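Local coordinates for protein Afp2 (Serratia entomophila, PDB 6RBN) that probably forms, with related sheath proteins, the contractile sheath around the inner tube of the anti-feeding prophage, a phage-tail-like injection system, at residues 29-34 and 92-97; 81-86 and 98-103. One frame throughout, in Å; residues are numbered along the deposited sequence.

Interaction 1 of 2, residues 29-34 and 92-97; sequences VPLFAY and DAVAQY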
ATOM      1  N   VAL C  29      10.049 -44.275  73.199  1.00 74.14           N
ATOM      2  CA  VAL C  29      11.477 -44.411  73.445  1.00 74.14           C
ATOM      3  C   VAL C  29      11.732 -44.035  74.899  1.00 74.14           C
ATOM      4  O   VAL C  29      11.747 -42.856  75.254  1.00 74.14           O
ATOM      5  CB  VAL C  29      12.307 -43.535  72.488  1.00 74.14           C
ATOM      6  CG1 VAL C  29      13.787 -43.657  72.797  1.00 74.14           C
ATOM      7  CG2 VAL C  29      12.033 -43.912  71.049  1.00 74.14           C
ATOM      8  N   PRO C  30      11.913 -45.014  75.775  1.00 72.77           N
ATOM      9  CA  PRO C  30      11.894 -44.749  77.212  1.00 72.77           C
ATOM     10  C   PRO C  30      13.275 -44.480  77.792  1.00 72.77           C
ATOM     11  O   PRO C  30      14.310 -44.786  77.201  1.00 72.77           O
ATOM     12  CB  PRO C  30      11.332 -46.054  77.782  1.00 72.77           C
ATOM     13  CG  PRO C  30      11.870 -47.064  76.869  1.00 72.77           C
ATOM     14  CD  PRO C  30      11.904 -46.457  75.500  1.00 72.77           C
ATOM     15  N   LEU C  31      13.259 -43.905  78.989  1.00 74.22           N
ATOM     16  CA  LEU C  31      14.439 -43.747  79.827  1.00 74.22           C
ATOM     17  C   LEU C  31      14.193 -44.560  81.089  1.00 74.22           C
ATOM     18  O   LEU C  31      13.262 -44.268  81.847  1.00 74.22           O
ATOM     19  CB  LEU C  31      14.695 -42.273  80.147  1.00 74.22           C
ATOM     20  CG  LEU C  31      15.936 -41.826  80.924  1.00 74.22           C
ATOM     21  CD1 LEU C  31      16.364 -40.467  80.459  1.00 74.22           C
ATOM     22  CD2 LEU C  31      15.656 -41.744  82.407  1.00 74.22           C
ATOM     23  N   PHE C  32      15.019 -45.574  81.319  1.00 75.33           N
ATOM     24  CA  PHE C  32      14.923 -46.390  82.524  1.00 75.33           C
ATOM     25  C   PHE C  32      15.893 -45.844  83.561  1.00 75.33           C
ATOM     26  O   PHE C  32      17.110 -45.965  83.406  1.00 75.33           O
ATOM     27  CB  PHE C  32      15.217 -47.852  82.211  1.00 75.33           C
ATOM     28  CG  PHE C  32      14.150 -48.521  81.411  1.00 75.33           C
ATOM     29  CD1 PHE C  32      13.031 -49.044  82.030  1.00 75.33           C
ATOM     30  CD2 PHE C  32      14.256 -48.618  80.038  1.00 75.33           C
ATOM     31  CE1 PHE C  32      12.046 -49.662  81.293  1.00 75.33           C
ATOM     32  CE2 PHE C  32      13.275 -49.238  79.300  1.00 75.33           C
ATOM     33  CZ  PHE C  32      12.167 -49.756  79.927  1.00 75.33           C
ATOM     34  N   ALA C  33      15.355 -45.245  84.617  1.00 81.51           N
ATOM     35  CA  ALA C  33      16.173 -44.673  85.674  1.00 81.51           C
ATOM     36  C   ALA C  33      16.539 -45.747  86.688  1.00 81.51           C
ATOM     37  O   ALA C  33      15.669 -46.487  87.154  1.00 81.51           O
ATOM     38  CB  ALA C  33      15.436 -43.526  86.362  1.00 81.51           C
ATOM     39  N   TYR C  34      17.822 -45.834  87.019  1.00 91.28           N
ATOM     40  CA  TYR C  34      18.286 -46.710  88.082  1.00 91.28           C
ATOM     41  C   TYR C  34      18.889 -45.887  89.212  1.00 91.28           C
ATOM     42  O   TYR C  34      19.202 -44.705  89.053  1.00 91.28           O
ATOM     43  CB  TYR C  34      19.296 -47.742  87.561  1.00 91.28           C
ATOM     44  CG  TYR C  34      20.598 -47.193  87.021  1.00 91.28           C
ATOM     45  CD1 TYR C  34      20.717 -46.820  85.692  1.00 91.28           C
ATOM     46  CD2 TYR C  34      21.725 -47.104  87.828  1.00 91.28           C
ATOM     47  CE1 TYR C  34      21.908 -46.336  85.190  1.00 91.28           C
ATOM     48  CE2 TYR C  34      22.920 -46.623  87.337  1.00 91.28           C
ATOM     49  CZ  TYR C  34      23.007 -46.243  86.018  1.00 91.28           C
ATOM     50  OH  TYR C  34      24.197 -45.762  85.525  1.00 91.28           O
ATOM     51  N   ASP C  92      19.408 -34.294  82.567  1.00 86.85           N
ATOM     52  CA  ASP C  92      20.337 -33.933  81.507  1.00 86.85           C
ATOM     53  C   ASP C  92      20.110 -34.771  80.258  1.00 86.85           C
ATOM     54  O   ASP C  92      20.212 -34.254  79.142  1.00 86.85           O
ATOM     55  CB  ASP C  92      21.774 -34.103  81.991  1.00 86.85           C
ATOM     56  CG  ASP C  92      22.141 -33.115  83.074  1.00 86.85           C
ATOM     57  OD1 ASP C  92      21.572 -32.004  83.078  1.00 86.85           O
ATOM     58  OD2 ASP C  92      22.992 -33.452  83.921  1.00 86.85           O
ATOM     59  N   ALA C  93      19.797 -36.057  80.428  1.00 82.10           N
ATOM     60  CA  ALA C  93      19.693 -36.963  79.290  1.00 82.10           C
ATOM     61  C   ALA C  93      18.464 -36.666  78.443  1.00 82.10           C
ATOM     62  O   ALA C  93      18.475 -36.900  77.230  1.00 82.10           O
ATOM     63  CB  ALA C  93      19.662 -38.408  79.772  1.00 82.10           C
ATOM     64  N   VAL C  94      17.394 -36.167  79.062  1.00 79.17           N
ATOM     65  CA  VAL C  94      16.222 -35.755  78.301  1.00 79.17           C
ATOM     66  C   VAL C  94      16.541 -34.520  77.470  1.00 79.17           C
ATOM     67  O   VAL C  94      16.138 -34.410  76.306  1.00 79.17           O
ATOM     68  CB  VAL C  94      15.033 -35.529  79.252  1.00 79.17           C
ATOM     69  CG1 VAL C  94      13.840 -34.961  78.520  1.00 79.17           C
ATOM     70  CG2 VAL C  94      14.643 -36.832  79.907  1.00 79.17           C
ATOM     71  N   ALA C  95      17.319 -33.601  78.030  1.00 80.95           N
ATOM     72  CA  ALA C  95      17.670 -32.374  77.335  1.00 80.95           C
ATOM     73  C   ALA C  95      18.751 -32.563  76.277  1.00 80.95           C
ATOM     74  O   ALA C  95      18.946 -31.661  75.457  1.00 80.95           O
ATOM     75  CB  ALA C  95      18.114 -31.319  78.344  1.00 80.95           C
ATOM     76  N   GLN C  96      19.446 -33.696  76.259  1.00 81.55           N
ATOM     77  CA  GLN C  96      20.536 -33.918  75.314  1.00 81.55           C
ATOM     78  C   GLN C  96      20.191 -34.847  74.164  1.00 81.55           C
ATOM     79  O   GLN C  96      20.669 -34.631  73.052  1.00 81.55           O
ATOM     80  CB  GLN C  96      21.764 -34.481  76.030  1.00 81.55           C
ATOM     81  CG  GLN C  96      22.476 -33.504  76.929  1.00 81.55           C
ATOM     82  CD  GLN C  96      23.649 -34.130  77.640  1.00 81.55           C
ATOM     83  OE1 GLN C  96      23.914 -35.320  77.491  1.00 81.55           O
ATOM     84  NE2 GLN C  96      24.356 -33.333  78.427  1.00 81.55           N
ATOM     85  N   TYR C  97      19.388 -35.882  74.386  1.00 83.32           N
ATOM     86  CA  TYR C  97      19.282 -36.961  73.414  1.00 83.32           C
ATOM     87  C   TYR C  97      18.053 -36.887  72.518  1.00 83.32           C
ATOM     88  O   TYR C  97      17.936 -37.717  71.611  1.00 83.32           O
ATOM     89  CB  TYR C  97      19.341 -38.313  74.127  1.00 83.32           C
ATOM     90  CG  TYR C  97      20.738 -38.635  74.590  1.00 83.32           C
ATOM     91  CD1 TYR C  97      21.661 -39.198  73.720  1.00 83.32           C
ATOM     92  CD2 TYR C  97      21.152 -38.334  75.877  1.00 83.32           C
ATOM     93  CE1 TYR C  97      22.947 -39.478  74.124  1.00 83.32           C
ATOM     94  CE2 TYR C  97      22.436 -38.607  76.293  1.00 83.32           C
ATOM     95  CZ  TYR C  97      23.329 -39.179  75.412  1.00 83.32           C
ATOM     96  OH  TYR C  97      24.611 -39.455  75.824  1.00 83.32           O
TER

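Interaction 2 of 2, residues 81-86 and 98-103; sequences KCYLVN and DDITLI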
ATOM      1  N   LYS C  81      15.065 -48.871  70.885  1.00 80.65           N
ATOM      2  CA  LYS C  81      16.183 -48.336  71.637  1.00 80.65           C
ATOM      3  C   LYS C  81      15.686 -47.706  72.932  1.00 80.65           C
ATOM      4  O   LYS C  81      14.559 -47.215  73.022  1.00 80.65           O
ATOM      5  CB  LYS C  81      16.973 -47.328  70.802  1.00 80.65           C
ATOM      6  CG  LYS C  81      16.253 -46.047  70.468  1.00 80.65           C
ATOM      7  CD  LYS C  81      17.117 -45.181  69.575  1.00 80.65           C
ATOM      8  CE  LYS C  81      18.310 -44.636  70.340  1.00 80.65           C
ATOM      9  NZ  LYS C  81      19.127 -43.708  69.512  1.00 80.65           N
ATOM     10  N   CYS C  82      16.533 -47.763  73.951  1.00 80.24           N
ATOM     11  CA  CYS C  82      16.170 -47.314  75.283  1.00 80.24           C
ATOM     12  C   CYS C  82      17.446 -46.957  76.022  1.00 80.24           C
ATOM     13  O   CYS C  82      18.543 -47.355  75.626  1.00 80.24           O
ATOM     14  CB  CYS C  82      15.385 -48.386  76.033  1.00 80.24           C
ATOM     15  SG  CYS C  82      16.329 -49.882  76.269  1.00 80.24           S
ATOM     16  N   TYR C  83      17.289 -46.195  77.098  1.00 79.58           N
ATOM     17  CA  TYR C  83      18.406 -45.555  77.776  1.00 79.58           C
ATOM     18  C   TYR C  83      18.420 -45.959  79.242  1.00 79.58           C
ATOM     19  O   TYR C  83      17.391 -45.879  79.918  1.00 79.58           O
ATOM     20  CB  TYR C  83      18.299 -44.031  77.663  1.00 79.58           C
ATOM     21  CG  TYR C  83      18.437 -43.468  76.260  1.00 79.58           C
ATOM     22  CD1 TYR C  83      19.115 -44.151  75.266  1.00 79.58           C
ATOM     23  CD2 TYR C  83      17.847 -42.263  75.928  1.00 79.58           C
ATOM     24  CE1 TYR C  83      19.217 -43.636  73.987  1.00 79.58           C
ATOM     25  CE2 TYR C  83      17.947 -41.744  74.653  1.00 79.58           C
ATOM     26  CZ  TYR C  83      18.633 -42.434  73.690  1.00 79.58           C
ATOM     27  OH  TYR C  83      18.738 -41.923  72.421  1.00 79.58           O
ATOM     28  N   LEU C  84      19.578 -46.401  79.729  1.00 82.95           N
ATOM     29  CA  LEU C  84      19.827 -46.509  81.165  1.00 82.95           C
ATOM     30  C   LEU C  84      20.556 -45.262  81.634  1.00 82.95           C
ATOM     31  O   LEU C  84      21.723 -45.051  81.295  1.00 82.95           O
ATOM     32  CB  LEU C  84      20.639 -47.747  81.519  1.00 82.95           C
ATOM     33  CG  LEU C  84      19.905 -49.069  81.624  1.00 82.95           C
ATOM     34  CD1 LEU C  84      20.894 -50.172  81.940  1.00 82.95           C
ATOM     35  CD2 LEU C  84      18.854 -48.953  82.711  1.00 82.95           C
ATOM     36  N   VAL C  85      19.870 -44.439  82.418  1.00 84.61           N
ATOM     37  CA  VAL C  85      20.437 -43.231  82.997  1.00 84.61           C
ATOM     38  C   VAL C  85      20.281 -43.334  84.507  1.00 84.61           C
ATOM     39  O   VAL C  85      19.206 -43.697  84.990  1.00 84.61           O
ATOM     40  CB  VAL C  85      19.743 -41.970  82.449  1.00 84.61           C
ATOM     41  CG1 VAL C  85      20.353 -40.724  83.038  1.00 84.61           C
ATOM     42  CG2 VAL C  85      19.814 -41.935  80.934  1.00 84.61           C
ATOM     43  N   ASN C  86      21.352 -43.054  85.251  1.00 90.80           N
ATOM     44  CA  ASN C  86      21.225 -43.011  86.702  1.00 90.80           C
ATOM     45  C   ASN C  86      20.414 -41.792  87.127  1.00 90.80           C
ATOM     46  O   ASN C  86      20.346 -40.793  86.410  1.00 90.80           O
ATOM     47  CB  ASN C  86      22.596 -43.028  87.388  1.00 90.80           C
ATOM     48  CG  ASN C  86      23.530 -41.951  86.893  1.00 90.80           C
ATOM     49  OD1 ASN C  86      23.191 -41.151  86.026  1.00 90.80           O
ATOM     50  ND2 ASN C  86      24.731 -41.921  87.457  1.00 90.80           N
ATOM     51  N   ASP C  98      17.106 -35.977  72.789  1.00 81.95           N
ATOM     52  CA  ASP C  98      16.116 -35.472  71.826  1.00 81.95           C
ATOM     53  C   ASP C  98      15.080 -36.515  71.388  1.00 81.95           C
ATOM     54  O   ASP C  98      14.131 -36.201  70.662  1.00 81.95           O
ATOM     55  CB  ASP C  98      16.843 -34.909  70.593  1.00 81.95           C
ATOM     56  CG  ASP C  98      16.008 -33.921  69.800  1.00 81.95           C
ATOM     57  OD1 ASP C  98      14.914 -33.528  70.255  1.00 81.95           O
ATOM     58  OD2 ASP C  98      16.441 -33.546  68.692  1.00 81.95           O
ATOM     59  N   ASP C  99      15.221 -37.749  71.845  1.00 80.58           N
ATOM     60  CA  ASP C  99      14.468 -38.872  71.328  1.00 80.58           C
ATOM     61  C   ASP C  99      13.551 -39.468  72.382  1.00 80.58           C
ATOM     62  O   ASP C  99      12.695 -40.291  72.046  1.00 80.58           O
ATOM     63  CB  ASP C  99      15.441 -39.947  70.820  1.00 80.58           C
ATOM     64  CG  ASP C  99      14.833 -40.860  69.787  1.00 80.58           C
ATOM     65  OD1 ASP C  99      13.668 -40.644  69.396  1.00 80.58           O
ATOM     66  OD2 ASP C  99      15.531 -41.798  69.355  1.00 80.58           O
ATOM     67  N   ILE C 100      13.684 -39.042  73.630  1.00 74.18           N
ATOM     68  CA  ILE C 100      13.029 -39.681  74.759  1.00 74.18           C
ATOM     69  C   ILE C 100      11.581 -39.224  74.828  1.00 74.18           C
ATOM     70  O   ILE C 100      11.292 -38.023  74.787  1.00 74.18           O
ATOM     71  CB  ILE C 100      13.778 -39.348  76.054  1.00 74.18           C
ATOM     72  CG1 ILE C 100      15.216 -39.824  75.936  1.00 74.18           C
ATOM     73  CG2 ILE C 100      13.118 -39.991  77.247  1.00 74.18           C
ATOM     74  CD1 ILE C 100      16.114 -39.272  76.976  1.00 74.18           C
ATOM     75  N   THR C 101      10.666 -40.182  74.933  1.00 72.16           N
ATOM     76  CA  THR C 101       9.250 -39.910  75.125  1.00 72.16           C
ATOM     77  C   THR C 101       8.733 -40.369  76.478  1.00 72.16           C
ATOM     78  O   THR C 101       7.751 -39.818  76.974  1.00 72.16           O
ATOM     79  CB  THR C 101       8.430 -40.577  74.021  1.00 72.16           C
ATOM     80  OG1 THR C 101       8.623 -41.993  74.074  1.00 72.16           O
ATOM     81  CG2 THR C 101       8.863 -40.074  72.663  1.00 72.16           C
ATOM     82  N   LEU C 102       9.371 -41.363  77.086  1.00 70.84           N
ATOM     83  CA  LEU C 102       8.950 -41.914  78.364  1.00 70.84           C
ATOM     84  C   LEU C 102      10.079 -41.828  79.379  1.00 70.84           C
ATOM     85  O   LEU C 102      11.244 -42.055  79.045  1.00 70.84           O
ATOM     86  CB  LEU C 102       8.517 -43.372  78.213  1.00 70.84           C
ATOM     87  CG  LEU C 102       7.223 -43.661  77.464  1.00 70.84           C
ATOM     88  CD1 LEU C 102       7.113 -45.142  77.204  1.00 70.84           C
ATOM     89  CD2 LEU C 102       6.054 -43.186  78.295  1.00 70.84           C
ATOM     90  N   ILE C 103       9.731 -41.502  80.617  1.00 72.45           N
ATOM     91  CA  ILE C 103      10.644 -41.622  81.750  1.00 72.45           C
ATOM     92  C   ILE C 103      10.084 -42.710  82.651  1.00 72.45           C
ATOM     93  O   ILE C 103       9.037 -42.530  83.285  1.00 72.45           O
ATOM     94  CB  ILE C 103      10.819 -40.300  82.505  1.00 72.45           C
ATOM     95  CG1 ILE C 103      11.508 -39.272  81.614  1.00 72.45           C
ATOM     96  CG2 ILE C 103      11.625 -40.512  83.770  1.00 72.45           C
ATOM     97  CD1 ILE C 103      11.568 -37.901  82.220  1.00 72.45           C
TER

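Interaction 1 of 2, residues 29-34 and 92-97
Leu31 of strand 30-34 meets Ala93 and Val94 of helix 90-97 through a single methyl group. Its CD1 lies 3.9 Å from Ala93 CB and 4.1 Å from Val94 CG2. Both are apolar contacts, and no hydrogen bond joins the two segments. Leu31 holds its CG opposite the backbone N (chi1 -175°), and its side chain leaves the strand toward the helix. From there CD1 touches two consecutive helix residues at once. Ala93 has only its CB to offer, and this methyl points at the strand. Val94 approaches differently. Its side chain runs at about a right angle to that of Leu31, and the branch beside its own backbone N, CG2, makes the touch.

The packed part is small but closed in. All three residues are buried. Val85 of the neighbouring strand 82-86 packs on both Leu31 and Ala93, and Val94 also rests on Ile103 of strand 102-105. The backbone of Leu31 is held within the sheet by hydrogen bonds to the neighbouring strand 102-105. The separation stays wide even here, with the CA atoms of Leu31 and Val94 8.3 Å apart, so side chains alone bridge the gap.

The outer side of the helix contrasts with this. Asp92 is exposed, and Ala95, Gln96 and Tyr97 are partly so. These last three reach the chain of Afp3, where Gln96 O accepts a hydrogen bond from Arg305 of Afp3. The helix thus has an apolar side on the sheet and another side at a subunit boundary. Phe32, next to Leu31, serves the other surface of the strand and packs on helix 66-75. Helices on both surfaces of a largely parallel sheet are the pattern of a three-layer alpha/beta/alpha sandwich.

Interaction 2 of 2, residues 81-86 and 98-103
The ring of Tyr83 and the side chain of Ile100 make the main apolar touch between strand 82-86 and the loop ahead of strand 102-105. Tyr83 CE2 lies 3.6 Å from Ile100 CG1. Ile100 CD1 is also close, 3.6 Å from Tyr83 CD2. Both carbons come at the edge of the ring, near its plane, so the isoleucine does not stack on a face. Its CG1 sits opposite the carbonyl carbon (chi1 -59°), which carries the end of the chain nearer to the tyrosine.

At the hydroxyl end of the ring, Tyr83 OH is 4.2 Å from Asp99 CB. The Asp99 carboxylate is turned 67° from the ring plane. Its OD2 comes nearest the aliphatic part of Lys81, 3.7 Å from Lys81 CD, where the two side chains cross at a slant. The ammonium is slightly farther off, with Lys81 NZ 4.1 Å from Asp99 OD2. This is too long for a salt bridge, though the opposite charges probably still attract. Lys81 NZ also makes a weak hydrogen bond to Tyr83 OH, so the bent lysine chain lies near both groups.

Farther out, Tyr97 of helix 90-97 meets the Tyr83 ring with planes at about 55°. Leu31 and Val94 pack on Ile100. Strand 82-86 is held by backbone bonds to strand 30-34 on one side and strand 46-49 on the other. Asp98 has positive phi and turns the chain out of the helix. The two strands sit in one sheet with strand 30-34 between them, and the helix links them: a beta-alpha-beta crossover.

The two interactions sit almost together, with centres about 3 Å apart. Their segments alternate along the chain: 29-34, 81-86, 92-97, then 98-103. Both contacts reach one mixed sheet, in which strand 30-34 lies between strands 82-86 and 102-105 and runs parallel to both. Probable backbone hydrogen bonds join the contacts directly, with Leu31 N 2.7 Å from Leu102 O and Phe32 N 2.8 Å from Tyr83 O. Interaction 1 packs the crossover helix 90-97 on the middle strand. Interaction 2 ties the strand before that helix to the loop after it. Together they join sheet, helix and return loop into one unit, whose helix meets Afp3 in the assembled sheath.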